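Nicotinate phosphoribosyltransferase (Saccharomyces cerevisiae, PDB 1VLP) catalyses the ATP-dependent formation of nicotinate ribonucleotide from nicotinate and 5-phosphoribosyl 1-diphosphate, the first step from nicotinic acid to NAD. Local coordinates at residues I184-R195 / T362-F373; K175-I184 / V344-H352. All coordinates share one frame; numbering follows the deposited sequence. Where two conformers were deposited one is given.

Contact 1. Residues I184-R195 / T362-F373; sequences IRFSEFGTRRRR and TFGIGTNFTNDF. With PO4 (phosphate ion), chain E.
Arg-195 lies flat on Phe-373: the guanidinium and ring planes are 12° apart, and CD of Arg-195 stands 3.5 Å from the Phe-373 ring centroid, over the face. With CG anti to the backbone N (chi1 -178°) and a bend at chi3, the arginine also turns its edge to Asn-371, whose OD1 lies in the guanidinium plane and is gripped side-on by NE and NH2, each at 2.9 Å. The two flat groups stand nearly perpendicular, planes 82° apart. The amide's other end is held too, ND2 of Asn-371 donating to Arg-193 O, which fixes its flip; NH1 of Arg-195 goes on to Ser-383. One residue earlier, Thr-370 OG1 donates to Gly-190 O at 2.8 Å, and a side chain at Gly-190 would run into that hydroxyl.

Upstream the backbones pair as parallel strands, Ser-187 N donating to Phe-363 O and Ile-365 N to Ser-187 O. On the face carrying Phe-186, its ring meets Phe-369 through the two CE2 atoms, 3.7 Å apart, the rings slid so far that they barely overlap. Gly-366 occupies the N-cap position of the short helix 367-370, and Thr-367 N donates to phosphate O1 at 3.1 Å. These are neighbouring strand ends of a type II phosphoribosyltransferase barrel, where Phe-189 probably binds nicotinate and Thr-367 is inferred to bind the phosphoribosyl diphosphate.

Contact 2. Residues K175-I184 / V344-H352; sequences KAETLFDNGI and VEKAITYSH
With CG anti to its carbonyl carbon (chi1 -78°) and the amide turned across the chain (chi2 -89°), Asn-182 meets the end of Ile-348, whose chain runs out through CG1 to set CD1 3.5 Å from ND2. The two side chains cross at about a right angle. That amide is fixed by its own helix: ND2 donates to Thr-178 O at 2.9 Å, almost perfectly straight, while the backbone N of Asn-182 reaches the same oxygen from the opposite face. Its OD1 takes a water that also bonds NE2 of His-352. Cut back to alanine, this position would probably leave Ile-348 CD1 without the amide it packs on, and would lose both the bond to Thr-178 O and the water link to His-352.

Val-344 forks into the other helix: CG1 lies 3.6 Å from Thr-178 CG2, and CG2 lies 3.7 Å from Lys-175 CB. Leu-179 CD2 comes down on Ala-347 CB. Ile-184, whose N closes the Schellman motif on Leu-179 O with Gly-183 as C-prime residue, brings CD1 to 4.4 Å from Ile-348 CG1. The segments run nearly parallel, axes 10.2 Å apart and 11° off, as two helices side by side on the parallel sheet, with Leu-179 resting on Ile-365 and Ala-347 on Phe-363 of strand 360-365.

In the fold
From the N terminus, helix 168-181 supplies the first half of contact 2, and the chain turns through Ile-184, shared by both contacts, straight into strand 186-188 and contact 1. Nearly 150 residues follow, including strands 222-225, 279-281, 304-307 and 335-338 of the parallel sheet, before helix 344-356 returns to close contact 2 and strand 360-365 closes contact 1. The segments alternate, so the two loops cross rather than nest. Each contact thus joins the same two helix-strand units, contact 2 through the helices and contact 1 through the strands and the loops beyond. A salt bridge from Lys-175 to Asp-372 and packing of Phe-180 on Phe-186 tie the layers together.

Contact 1. Residues I184-R195 / T362-F373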
loop_
_atom_site.group_PDB
_atom_site.type_symbol
_atom_site.label_atom_id
_atom_site.label_comp_id
_atom_site.label_asym_id
_atom_site.label_seq_id
_atom_site.Cartn_x
_atom_site.Cartn_y
_atom_site.Cartn_z
ATOM N N ILE A 184 0.268 -15.155 15.600
ATOM C CA ILE A 184 0.569 -14.437 14.389
ATOM C C ILE A 184 0.644 -12.916 14.666
ATOM O O ILE A 184 -0.299 -12.366 15.193
ATOM C CB ILE A 184 -0.462 -14.698 13.274
ATOM C CG1 ILE A 184 -0.638 -16.203 12.962
ATOM C CG2 ILE A 184 -0.112 -13.916 12.055
ATOM C CD1 ILE A 184 0.521 -16.925 12.498
ATOM N N ARG A 185 1.766 -12.285 14.297
ATOM C CA ARG A 185 1.948 -10.835 14.429
ATOM C C ARG A 185 1.523 -10.235 13.068
ATOM O O ARG A 185 2.126 -10.513 12.016
ATOM C CB ARG A 185 3.410 -10.454 14.776
ATOM C CG ARG A 185 3.878 -10.967 16.087
ATOM C CD ARG A 185 5.189 -10.306 16.462
ATOM N NE ARG A 185 5.020 -9.385 17.573
ATOM C CZ ARG A 185 5.758 -8.296 17.780
ATOM N NH1 ARG A 185 6.735 -7.947 16.933
ATOM N NH2 ARG A 185 5.502 -7.533 18.837
ATOM N N PHE A 186 0.462 -9.434 13.073
ATOM C CA PHE A 186 -0.094 -8.918 11.843
ATOM C C PHE A 186 -0.530 -7.498 11.975
ATOM O O PHE A 186 -0.780 -6.985 13.087
ATOM C CB PHE A 186 -1.282 -9.777 11.325
ATOM C CG PHE A 186 -2.533 -9.648 12.126
ATOM C CD1 PHE A 186 -2.700 -10.418 13.288
ATOM C CD2 PHE A 186 -3.540 -8.722 11.781
ATOM C CE1 PHE A 186 -3.811 -10.314 14.054
ATOM C CE2 PHE A 186 -4.689 -8.631 12.561
ATOM C CZ PHE A 186 -4.806 -9.392 13.693
ATOM N N SER A 187 -0.599 -6.858 10.824
ATOM C CA SER A 187 -1.228 -5.550 10.720
ATOM C C SER A 187 -2.334 -5.553 9.667
ATOM O O SER A 187 -2.314 -6.319 8.707
ATOM C CB SER A 187 -0.173 -4.486 10.420
ATOM O OG SER A 187 0.336 -4.709 9.120
ATOM N N GLU A 188 -3.317 -4.694 9.878
ATOM C CA GLU A 188 -4.384 -4.417 8.933
ATOM C C GLU A 188 -3.865 -3.493 7.856
ATOM O O GLU A 188 -3.134 -2.529 8.132
ATOM C CB GLU A 188 -5.548 -3.738 9.701
ATOM C CG GLU A 188 -6.819 -3.622 8.886
ATOM C CD GLU A 188 -6.840 -2.458 7.927
ATOM O OE1 GLU A 188 -6.145 -1.424 8.112
ATOM O OE2 GLU A 188 -7.572 -2.592 6.943
ATOM N N PHE A 189 -4.172 -3.807 6.609
ATOM C CA PHE A 189 -3.547 -3.153 5.451
ATOM C C PHE A 189 -4.539 -2.895 4.310
ATOM O O PHE A 189 -4.124 -2.751 3.119
ATOM C CB PHE A 189 -2.452 -4.127 4.975
ATOM C CG PHE A 189 -1.488 -3.602 3.937
ATOM C CD1 PHE A 189 -1.131 -2.235 3.825
ATOM C CD2 PHE A 189 -0.895 -4.528 3.053
ATOM C CE1 PHE A 189 -0.220 -1.810 2.843
ATOM C CE2 PHE A 189 0.025 -4.106 2.075
ATOM C CZ PHE A 189 0.365 -2.756 1.980
ATOM N N GLY A 190 -5.840 -2.895 4.622
ATOM C CA GLY A 190 -6.876 -2.914 3.595
ATOM C C GLY A 190 -7.464 -1.574 3.146
ATOM O O GLY A 190 -8.503 -1.554 2.505
ATOM N N THR A 191 -6.786 -0.449 3.419
ATOM C CA THR A 191 -7.365 0.852 3.058
ATOM C C THR A 191 -7.746 0.946 1.557
ATOM O O THR A 191 -8.889 1.282 1.200
ATOM C CB THR A 191 -6.444 2.023 3.441
ATOM O OG1 THR A 191 -6.217 1.990 4.837
ATOM C CG2 THR A 191 -7.045 3.368 3.002
ATOM N N ARG A 192 -6.792 0.605 0.695
ATOM C CA ARG A 192 -6.934 0.901 -0.725
ATOM C C ARG A 192 -8.099 0.151 -1.359
ATOM O O ARG A 192 -8.797 0.703 -2.208
ATOM C CB ARG A 192 -5.668 0.549 -1.458
ATOM C CG ARG A 192 -4.606 1.551 -1.237
ATOM C CD ARG A 192 -3.328 1.083 -1.908
ATOM N NE ARG A 192 -2.736 -0.007 -1.147
ATOM C CZ ARG A 192 -1.665 -0.660 -1.543
ATOM N NH1 ARG A 192 -1.086 -0.309 -2.694
ATOM N NH2 ARG A 192 -1.197 -1.666 -0.808
ATOM N N ARG A 193 -8.378 -1.055 -0.888
ATOM C CA ARG A 193 -9.496 -1.762 -1.494
ATOM C C ARG A 193 -10.691 -1.982 -0.590
ATOM O O ARG A 193 -11.479 -2.897 -0.809
ATOM C CB ARG A 193 -9.047 -3.023 -2.176
ATOM C CG ARG A 193 -8.615 -2.745 -3.617
ATOM C CD ARG A 193 -8.281 -4.039 -4.333
ATOM N NE ARG A 193 -7.313 -3.812 -5.389
ATOM C CZ ARG A 193 -6.773 -4.775 -6.122
ATOM N NH1 ARG A 193 -7.101 -6.043 -5.904
ATOM N NH2 ARG A 193 -5.899 -4.462 -7.065
ATOM N N ARG A 194 -10.843 -1.129 0.426
ATOM C CA ARG A 194 -11.974 -1.236 1.277
ATOM C C ARG A 194 -13.274 -1.042 0.470
ATOM O O ARG A 194 -13.349 -0.224 -0.480
ATOM C CB ARG A 194 -11.912 -0.224 2.413
ATOM C CG ARG A 194 -12.055 1.192 1.977
ATOM C CD ARG A 194 -11.545 2.132 3.100
ATOM N NE ARG A 194 -11.820 3.521 2.802
ATOM C CZ ARG A 194 -11.279 4.559 3.443
ATOM N NH1 ARG A 194 -10.381 4.377 4.418
ATOM N NH2 ARG A 194 -11.595 5.796 3.056
ATOM N N ARG A 195 -14.299 -1.764 0.892
ATOM C CA ARG A 195 -15.616 -1.611 0.277
ATOM C C ARG A 195 -16.211 -0.214 0.558
ATOM O O ARG A 195 -16.911 0.400 -0.314
ATOM C CB ARG A 195 -16.548 -2.723 0.726
ATOM C CG ARG A 195 -17.884 -2.574 0.035
ATOM C CD ARG A 195 -18.638 -3.899 -0.042
ATOM N NE ARG A 195 -17.900 -4.852 -0.852
ATOM C CZ ARG A 195 -18.428 -5.860 -1.536
ATOM N NH1 ARG A 195 -19.727 -6.028 -1.635
ATOM N NH2 ARG A 195 -17.627 -6.690 -2.181
ATOM N N THR A 362 6.075 -11.593 10.076
ATOM C CA THR A 362 4.931 -10.669 10.292
ATOM C C THR A 362 4.106 -10.688 9.015
ATOM O O THR A 362 4.559 -11.188 7.951
ATOM C CB THR A 362 5.361 -9.255 10.659
ATOM O OG1 THR A 362 6.071 -8.657 9.566
ATOM C CG2 THR A 362 6.184 -9.274 11.923
ATOM N N PHE A 363 2.909 -10.098 9.097
ATOM C CA PHE A 363 1.902 -10.178 8.046
ATOM C C PHE A 363 1.171 -8.856 7.890
ATOM O O PHE A 363 0.841 -8.220 8.896
ATOM C CB PHE A 363 0.889 -11.302 8.381
ATOM C CG PHE A 363 1.530 -12.652 8.466
ATOM C CD1 PHE A 363 1.751 -13.394 7.330
ATOM C CD2 PHE A 363 2.084 -13.089 9.661
ATOM C CE1 PHE A 363 2.440 -14.577 7.392
ATOM C CE2 PHE A 363 2.774 -14.302 9.725
ATOM C CZ PHE A 363 2.932 -15.038 8.570
ATOM N N GLY A 364 0.958 -8.433 6.649
ATOM C CA GLY A 364 0.033 -7.333 6.320
ATOM C C GLY A 364 -1.167 -7.955 5.625
ATOM O O GLY A 364 -1.024 -8.543 4.545
ATOM N N ILE A 365 -2.360 -7.829 6.226
ATOM C CA ILE A 365 -3.547 -8.455 5.697
ATOM C C ILE A 365 -4.498 -7.350 5.226
ATOM O O ILE A 365 -5.030 -6.648 6.061
ATOM C CB ILE A 365 -4.198 -9.368 6.738
ATOM C CG1 ILE A 365 -3.182 -10.457 7.216
ATOM C CG2 ILE A 365 -5.438 -9.915 6.176
ATOM C CD1 ILE A 365 -3.634 -11.389 8.358
ATOM N N GLY A 366 -4.692 -7.241 3.908
ATOM C CA GLY A 366 -5.388 -6.098 3.323
ATOM C C GLY A 366 -6.808 -6.386 2.928
ATOM O O GLY A 366 -7.719 -6.383 3.746
ATOM N N THR A 367 -7.000 -6.603 1.636
ATOM C CA THR A 367 -8.354 -6.804 1.064
ATOM C C THR A 367 -9.191 -7.868 1.745
ATOM O O THR A 367 -10.394 -7.706 1.874
ATOM C CB THR A 367 -8.263 -7.076 -0.448
ATOM O OG1 THR A 367 -7.469 -6.025 -1.020
ATOM C CG2 THR A 367 -9.629 -7.062 -1.087
ATOM N N ASN A 368 -8.574 -8.935 2.246
ATOM C CA ASN A 368 -9.348 -9.923 2.950
ATOM C C ASN A 368 -10.042 -9.356 4.182
ATOM O O ASN A 368 -11.088 -9.858 4.568
ATOM C CB ASN A 368 -8.474 -11.111 3.320
ATOM C CG ASN A 368 -9.264 -12.205 3.956
ATOM O OD1 ASN A 368 -9.322 -12.315 5.165
ATOM N ND2 ASN A 368 -9.879 -13.029 3.137
ATOM N N PHE A 369 -9.444 -8.340 4.824
ATOM C CA PHE A 369 -10.086 -7.711 5.962
ATOM C C PHE A 369 -11.245 -6.777 5.538
ATOM O O PHE A 369 -12.339 -6.852 6.067
ATOM C CB PHE A 369 -9.092 -6.943 6.850
ATOM C CG PHE A 369 -8.616 -7.719 8.064
ATOM C CD1 PHE A 369 -9.536 -8.341 8.934
ATOM C CD2 PHE A 369 -7.265 -7.835 8.340
ATOM C CE1 PHE A 369 -9.088 -9.059 10.078
ATOM C CE2 PHE A 369 -6.806 -8.568 9.468
ATOM C CZ PHE A 369 -7.737 -9.196 10.317
ATOM N N THR A 370 -10.968 -5.868 4.612
ATOM C CA THR A 370 -11.856 -4.722 4.340
ATOM C C THR A 370 -12.797 -4.910 3.137
ATOM O O THR A 370 -13.607 -4.015 2.848
ATOM C CB THR A 370 -10.993 -3.462 4.084
ATOM O OG1 THR A 370 -10.140 -3.725 2.954
ATOM C CG2 THR A 370 -10.192 -3.161 5.358
ATOM N N ASN A 371 -12.656 -6.018 2.403
ATOM C CA ASN A 371 -13.521 -6.302 1.271
ATOM C C ASN A 371 -13.818 -7.793 1.098
ATOM O O ASN A 371 -13.612 -8.369 0.034
ATOM C CB ASN A 371 -13.001 -5.602 -0.026
ATOM C CG ASN A 371 -14.116 -5.204 -0.962
ATOM O OD1 ASN A 371 -15.167 -5.821 -0.953
ATOM N ND2 ASN A 371 -13.857 -4.239 -1.833
ATOM N N ASP A 372 -14.370 -8.378 2.174
ATOM C CA ASP A 372 -14.787 -9.762 2.248
ATOM C C ASP A 372 -16.299 -9.800 2.528
ATOM O O ASP A 372 -16.712 -9.798 3.687
ATOM C CB ASP A 372 -13.985 -10.509 3.345
ATOM C CG ASP A 372 -14.331 -12.003 3.405
ATOM O OD1 ASP A 372 -15.038 -12.481 2.493
ATOM O OD2 ASP A 372 -13.920 -12.713 4.347
ATOM N N PHE A 373 -17.085 -9.784 1.448
ATOM C CA PHE A 373 -18.556 -9.677 1.474
ATOM C C PHE A 373 -19.168 -10.792 0.650
ATOM O O PHE A 373 -18.577 -11.258 -0.361
ATOM C CB PHE A 373 -18.997 -8.331 0.919
ATOM C CG PHE A 373 -18.731 -7.186 1.830
ATOM C CD1 PHE A 373 -17.461 -6.653 1.947
ATOM C CD2 PHE A 373 -19.749 -6.640 2.595
ATOM C CE1 PHE A 373 -17.227 -5.593 2.791
ATOM C CE2 PHE A 373 -19.520 -5.583 3.447
ATOM C CZ PHE A 373 -18.273 -5.062 3.561
HETATM P P PO4 E . -3.927 -7.285 -0.562
HETATM O O1 PO4 E . -4.263 -6.141 0.357
HETATM O O2 PO4 E . -4.879 -8.444 -0.471
HETATM O O3 PO4 E . -4.000 -6.837 -2.028
HETATM O O4 PO4 E . -2.503 -7.768 -0.373
HETATM O O HOH W 1 2.851 -5.885 9.362
HETATM O O HOH W 2 -6.619 -3.339 -0.152
#

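Contact 2. Residues K175-I184 / V344-H352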
loop_
_atom_site.group_PDB
_atom_site.type_symbol
_atom_site.label_atom_id
_atom_site.label_comp_id
_atom_site.label_asym_id
_atom_site.label_seq_id
_atom_site.Cartn_x
_atom_site.Cartn_y
_atom_site.Cartn_z
ATOM N N LYS A 175 -11.479 -13.746 12.533
ATOM C CA LYS A 175 -10.191 -13.826 11.847
ATOM C C LYS A 175 -9.076 -13.458 12.816
ATOM O O LYS A 175 -8.120 -14.199 12.975
ATOM C CB LYS A 175 -10.143 -12.915 10.631
ATOM C CG LYS A 175 -11.121 -13.383 9.544
ATOM C CD LYS A 175 -11.087 -12.431 8.371
ATOM C CE LYS A 175 -12.100 -12.788 7.335
ATOM N NZ LYS A 175 -12.156 -11.723 6.252
ATOM N N ALA A 176 -9.232 -12.322 13.477
ATOM C CA ALA A 176 -8.236 -11.850 14.416
ATOM C C ALA A 176 -7.982 -12.893 15.523
ATOM O O ALA A 176 -6.844 -13.170 15.863
ATOM C CB ALA A 176 -8.656 -10.541 14.976
ATOM N N GLU A 177 -9.033 -13.498 16.025
ATOM C CA GLU A 177 -8.895 -14.461 17.107
ATOM C C GLU A 177 -8.137 -15.672 16.650
ATOM O O GLU A 177 -7.334 -16.194 17.389
ATOM C CB GLU A 177 -10.254 -14.818 17.674
ATOM C CG GLU A 177 -10.889 -13.621 18.409
ATOM C CD GLU A 177 -12.136 -13.948 19.186
ATOM O OE1 GLU A 177 -12.605 -15.107 19.104
ATOM O OE2 GLU A 177 -12.615 -13.030 19.916
ATOM N N THR A 178 -8.376 -16.129 15.424
ATOM C CA THR A 178 -7.596 -17.249 14.903
ATOM C C THR A 178 -6.120 -16.909 14.796
ATOM O O THR A 178 -5.228 -17.706 15.164
ATOM C CB THR A 178 -8.167 -17.740 13.576
ATOM O OG1 THR A 178 -9.537 -18.114 13.775
ATOM C CG2 THR A 178 -7.398 -18.949 13.033
ATOM N N LEU A 179 -5.846 -15.729 14.259
ATOM C CA LEU A 179 -4.490 -15.259 14.105
ATOM C C LEU A 179 -3.782 -15.238 15.475
ATOM O O LEU A 179 -2.717 -15.800 15.616
ATOM C CB LEU A 179 -4.510 -13.902 13.404
ATOM C CG LEU A 179 -4.893 -13.913 11.922
ATOM C CD1 LEU A 179 -5.301 -12.489 11.418
ATOM C CD2 LEU A 179 -3.808 -14.487 11.065
ATOM N N PHE A 180 -4.413 -14.627 16.462
ATOM C CA PHE A 180 -3.844 -14.521 17.795
ATOM C C PHE A 180 -3.613 -15.900 18.431
ATOM O O PHE A 180 -2.572 -16.139 19.027
ATOM C CB PHE A 180 -4.735 -13.683 18.683
ATOM C CG PHE A 180 -4.864 -12.234 18.293
ATOM C CD1 PHE A 180 -3.816 -11.495 17.716
ATOM C CD2 PHE A 180 -6.056 -11.601 18.542
ATOM C CE1 PHE A 180 -4.000 -10.168 17.431
ATOM C CE2 PHE A 180 -6.236 -10.301 18.226
ATOM C CZ PHE A 180 -5.221 -9.585 17.687
ATOM N N ASP A 181 -4.545 -16.836 18.248
ATOM C CA ASP A 181 -4.316 -18.223 18.738
ATOM C C ASP A 181 -3.117 -18.920 18.155
ATOM O O ASP A 181 -2.565 -19.819 18.764
ATOM C CB ASP A 181 -5.477 -19.122 18.419
ATOM C CG ASP A 181 -6.719 -18.704 19.079
ATOM O OD1 ASP A 181 -6.676 -17.945 20.073
ATOM O OD2 ASP A 181 -7.758 -19.146 18.578
ATOM N N ASN A 182 -2.745 -18.530 16.946
ATOM C CA ASN A 182 -1.569 -19.050 16.275
ATOM C C ASN A 182 -0.325 -18.182 16.458
ATOM O O ASN A 182 0.711 -18.398 15.818
ATOM C CB ASN A 182 -1.929 -19.226 14.800
ATOM C CG ASN A 182 -2.759 -20.474 14.571
ATOM O OD1 ASN A 182 -2.210 -21.540 14.356
ATOM N ND2 ASN A 182 -4.079 -20.346 14.623
ATOM N N GLY A 183 -0.411 -17.214 17.382
ATOM C CA GLY A 183 0.702 -16.322 17.667
ATOM C C GLY A 183 1.180 -15.481 16.504
ATOM O O GLY A 183 2.344 -15.115 16.447
ATOM N N ILE A 184 0.268 -15.155 15.600
ATOM C CA ILE A 184 0.569 -14.437 14.389
ATOM C C ILE A 184 0.644 -12.916 14.666
ATOM O O ILE A 184 -0.299 -12.366 15.193
ATOM C CB ILE A 184 -0.462 -14.698 13.274
ATOM C CG1 ILE A 184 -0.638 -16.203 12.962
ATOM C CG2 ILE A 184 -0.112 -13.916 12.055
ATOM C CD1 ILE A 184 0.521 -16.925 12.498
ATOM N N VAL A 344 -6.256 -15.712 6.494
ATOM C CA VAL A 344 -5.783 -16.279 7.741
ATOM C C VAL A 344 -5.042 -17.584 7.534
ATOM O O VAL A 344 -3.973 -17.836 8.127
ATOM C CB VAL A 344 -6.972 -16.479 8.732
ATOM C CG1 VAL A 344 -6.538 -17.320 9.946
ATOM C CG2 VAL A 344 -7.516 -15.119 9.185
ATOM N N GLU A 345 -5.582 -18.449 6.667
ATOM C CA GLU A 345 -4.960 -19.763 6.472
ATOM C C GLU A 345 -3.566 -19.618 5.857
ATOM O O GLU A 345 -2.625 -20.340 6.267
ATOM C CB GLU A 345 -5.856 -20.669 5.592
ATOM C CG GLU A 345 -6.927 -21.442 6.377
ATOM C CD GLU A 345 -8.058 -21.998 5.481
ATOM O OE1 GLU A 345 -8.197 -21.551 4.315
ATOM O OE2 GLU A 345 -8.813 -22.861 5.947
ATOM N N LYS A 346 -3.437 -18.758 4.846
ATOM C CA LYS A 346 -2.103 -18.464 4.247
ATOM C C LYS A 346 -1.111 -17.904 5.278
ATOM O O LYS A 346 0.013 -18.390 5.376
ATOM C CB LYS A 346 -2.204 -17.499 3.081
ATOM C CG LYS A 346 -2.792 -18.090 1.786
ATOM C CD LYS A 346 -2.980 -16.929 0.843
ATOM C CE LYS A 346 -3.431 -17.304 -0.536
ATOM N NZ LYS A 346 -3.439 -16.055 -1.365
ATOM N N ALA A 347 -1.539 -16.931 6.075
ATOM C CA ALA A 347 -0.690 -16.384 7.149
ATOM C C ALA A 347 -0.156 -17.511 8.049
ATOM O O ALA A 347 1.048 -17.619 8.343
ATOM C CB ALA A 347 -1.447 -15.361 7.972
ATOM N N ILE A 348 -1.038 -18.409 8.469
ATOM C CA ILE A 348 -0.606 -19.538 9.294
ATOM C C ILE A 348 0.428 -20.452 8.602
ATOM O O ILE A 348 1.489 -20.792 9.157
ATOM C CB ILE A 348 -1.842 -20.316 9.813
ATOM C CG1 ILE A 348 -2.616 -19.443 10.778
ATOM C CG2 ILE A 348 -1.456 -21.584 10.556
ATOM C CD1 ILE A 348 -3.979 -19.996 11.134
ATOM N N THR A 349 0.114 -20.842 7.381
ATOM C CA THR A 349 1.050 -21.617 6.578
ATOM C C THR A 349 2.425 -20.966 6.428
ATOM O O THR A 349 3.460 -21.649 6.542
ATOM C CB THR A 349 0.483 -21.834 5.179
ATOM O OG1 THR A 349 -0.759 -22.529 5.306
ATOM C CG2 THR A 349 1.454 -22.661 4.334
ATOM N N TYR A 350 2.431 -19.687 6.093
ATOM C CA TYR A 350 3.681 -18.943 5.913
ATOM C C TYR A 350 4.418 -18.735 7.249
ATOM O O TYR A 350 5.686 -18.766 7.291
ATOM C CB TYR A 350 3.430 -17.594 5.187
ATOM C CG TYR A 350 2.759 -17.728 3.844
ATOM C CD1 TYR A 350 2.806 -18.933 3.126
ATOM C CD2 TYR A 350 2.116 -16.641 3.274
ATOM C CE1 TYR A 350 2.162 -19.067 1.889
ATOM C CE2 TYR A 350 1.464 -16.764 2.051
ATOM C CZ TYR A 350 1.504 -17.981 1.372
ATOM O OH TYR A 350 0.906 -18.108 0.140
ATOM N N SER A 351 3.675 -18.601 8.334
ATOM C CA SER A 351 4.311 -18.517 9.634
ATOM C C SER A 351 5.120 -19.791 9.966
ATOM O O SER A 351 6.192 -19.732 10.528
ATOM C CB SER A 351 3.276 -18.236 10.725
ATOM O OG SER A 351 2.550 -19.400 11.083
ATOM N N HIS A 352 4.583 -20.932 9.570
ATOM C CA HIS A 352 5.297 -22.218 9.694
ATOM C C HIS A 352 6.570 -22.277 8.865
ATOM O O HIS A 352 7.631 -22.718 9.353
ATOM C CB HIS A 352 4.375 -23.351 9.292
ATOM C CG HIS A 352 3.229 -23.529 10.246
ATOM N ND1 HIS A 352 2.093 -24.259 9.940
ATOM C CD2 HIS A 352 3.035 -23.031 11.493
ATOM C CE1 HIS A 352 1.265 -24.216 10.971
ATOM N NE2 HIS A 352 1.810 -23.471 11.921
HETATM O O HOH W 3 0.604 -22.126 14.108
HETATM O O HOH W 4 2.197 -19.848 13.736
#